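Local coordinates for spike protein P5 (Enterobacteria phage PRD1, PDB 1YQ5) that forms, together with proteins P31 and P2, the spike complexes at the five-fold vertices of the phage capsid and is essential for infectivity, at residues N70-G75 against A129-Y134. Residues are numbered along the deposited sequence; the frame is centred on the assembly and turned at random.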
loop_
_atom_site.group_PDB
_atom_site.type_symbol
_atom_site.label_atom_id
_atom_site.label_comp_id
_atom_site.label_asym_id
_atom_site.label_seq_id
_atom_site.Cartn_x
_atom_site.Cartn_y
_atom_site.Cartn_z
ATOM N N ASN A 70 -5.998 -9.309 17.392
ATOM C CA ASN A 70 -6.717 -10.560 17.224
ATOM C C ASN A 70 -7.981 -10.784 18.033
ATOM O O ASN A 70 -8.815 -11.598 17.642
ATOM C CB ASN A 70 -5.742 -11.722 17.432
ATOM C CG ASN A 70 -4.621 -11.716 16.410
ATOM O OD1 ASN A 70 -4.488 -10.767 15.635
ATOM N ND2 ASN A 70 -3.812 -12.772 16.398
ATOM N N THR A 71 -8.135 -10.072 19.142
ATOM C CA THR A 71 -9.323 -10.221 19.973
ATOM C C THR A 71 -10.485 -9.327 19.541
ATOM O O THR A 71 -11.549 -9.335 20.166
ATOM C CB THR A 71 -8.997 -9.958 21.450
ATOM O OG1 THR A 71 -8.216 -8.761 21.566
ATOM C CG2 THR A 71 -8.221 -11.141 22.024
ATOM N N VAL A 72 -10.278 -8.545 18.485
ATOM C CA VAL A 72 -11.336 -7.687 17.953
ATOM C C VAL A 72 -11.457 -8.064 16.483
ATOM O O VAL A 72 -10.645 -7.657 15.647
ATOM C CB VAL A 72 -10.999 -6.185 18.111
ATOM C CG1 VAL A 72 -12.025 -5.334 17.371
ATOM C CG2 VAL A 72 -11.001 -5.814 19.597
ATOM N N THR A 73 -12.478 -8.856 16.182
ATOM C CA THR A 73 -12.701 -9.366 14.836
ATOM C C THR A 73 -13.980 -8.865 14.184
ATOM O O THR A 73 -14.444 -9.447 13.207
ATOM C CB THR A 73 -12.770 -10.895 14.865
ATOM O OG1 THR A 73 -13.850 -11.288 15.721
ATOM C CG2 THR A 73 -11.469 -11.484 15.407
ATOM N N THR A 74 -14.545 -7.791 14.723
ATOM C CA THR A 74 -15.775 -7.228 14.184
ATOM C C THR A 74 -15.580 -5.763 13.807
ATOM O O THR A 74 -14.584 -5.145 14.177
ATOM C CB THR A 74 -16.920 -7.323 15.214
ATOM O OG1 THR A 74 -16.507 -6.718 16.444
ATOM C CG2 THR A 74 -17.285 -8.778 15.476
ATOM N N GLY A 75 -16.539 -5.215 13.070
ATOM C CA GLY A 75 -16.450 -3.826 12.661
ATOM C C GLY A 75 -15.363 -3.602 11.625
ATOM O O GLY A 75 -14.942 -4.533 10.932
ATOM N N ALA A 129 -15.242 -1.174 18.549
ATOM C CA ALA A 129 -14.711 -1.605 19.837
ATOM C C ALA A 129 -13.337 -1.026 20.134
ATOM O O ALA A 129 -12.581 -0.686 19.223
ATOM C CB ALA A 129 -14.653 -3.128 19.885
ATOM N N ALA A 130 -13.018 -0.917 21.420
ATOM C CA ALA A 130 -11.726 -0.388 21.837
ATOM C C ALA A 130 -10.645 -1.432 21.579
ATOM O O ALA A 130 -10.934 -2.625 21.513
ATOM C CB ALA A 130 -11.767 -0.031 23.317
ATOM N N LEU A 131 -9.402 -0.984 21.425
ATOM C CA LEU A 131 -8.285 -1.895 21.186
ATOM C C LEU A 131 -7.333 -1.848 22.376
ATOM O O LEU A 131 -6.820 -0.786 22.719
ATOM C CB LEU A 131 -7.527 -1.494 19.919
ATOM C CG LEU A 131 -8.335 -1.398 18.621
ATOM C CD1 LEU A 131 -7.417 -0.963 17.485
ATOM C CD2 LEU A 131 -8.975 -2.743 18.310
ATOM N N SER A 132 -7.105 -2.993 23.012
ATOM C CA SER A 132 -6.202 -3.050 24.155
ATOM C C SER A 132 -5.278 -4.260 24.067
ATOM O O SER A 132 -4.684 -4.671 25.063
ATOM C CB SER A 132 -7.003 -3.104 25.461
ATOM O OG SER A 132 -7.800 -4.272 25.515
ATOM N N ASN A 133 -5.156 -4.822 22.870
ATOM C CA ASN A 133 -4.311 -5.996 22.643
ATOM C C ASN A 133 -3.799 -5.887 21.214
ATOM O O ASN A 133 -3.925 -6.811 20.413
ATOM C CB ASN A 133 -5.148 -7.268 22.823
ATOM C CG ASN A 133 -4.405 -8.524 22.407
ATOM O OD1 ASN A 133 -3.228 -8.697 22.724
ATOM N ND2 ASN A 133 -5.095 -9.414 21.700
ATOM N N TYR A 134 -3.197 -4.742 20.915
ATOM C CA TYR A 134 -2.718 -4.452 19.575
ATOM C C TYR A 134 -1.213 -4.443 19.368
ATOM O O TYR A 134 -0.439 -4.160 20.278
ATOM C CB TYR A 134 -3.274 -3.091 19.147
ATOM C CG TYR A 134 -2.863 -1.962 20.076
ATOM C CD1 TYR A 134 -1.642 -1.308 19.913
ATOM C CD2 TYR A 134 -3.672 -1.581 21.147
ATOM C CE1 TYR A 134 -1.233 -0.305 20.792
ATOM C CE2 TYR A 134 -3.273 -0.576 22.034
ATOM C CZ TYR A 134 -2.052 0.052 21.849
ATOM O OH TYR A 134 -1.637 1.028 22.722
HETATM O O HOH W 1 -3.325 -9.099 18.985
#
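At one end of the beta-jelly-roll that makes up this C-terminal domain of the spike protein, two loops that each run from one sheet of the sandwich to the other meet side by side, through Thr71 and Asn133 at the polar end and Val72 with Ala129 and Leu131 at the apolar one. The amide nitrogen ND2 of Asn133 donates to OG1 of Thr71 over 3.2 Å. This bond is nearly straight, 164° at the hydrogen, and OG1 lies close to the amide plane; the same hydroxyl has a weak hydrogen bond with OD1 of Asn69. A chi1 of 172° sets CG of Asn133 anti to the backbone N, and the two side chains cross at about a right angle. The methyl CG2 of Thr71 packs against the same ND2 of Asn133, at 3.6 Å. A water next to this bond joins the two backbones: it accepts from N of Asn70 at 3.1 Å and donates to O of Asn133 at 2.8 Å. Val72 turns its two methyls to different partners. CG2 packs 3.9 Å from CD2 of Leu131 and also touches the carbonyl O of Ala130, while CG1 approaches CB of Ala129 at 4.3 Å. Leu131 is the buried member of this largely surface contact. Its side chain continues inward onto Leu124 and Asn126 of strand 119-126, and Val72 also touches Asn126. Residues 70-75 cross from strand 59-68 in one sheet toward strand 76-83 in the other, and residues 129-134 cross back from strand 119-126 toward strand 135-142.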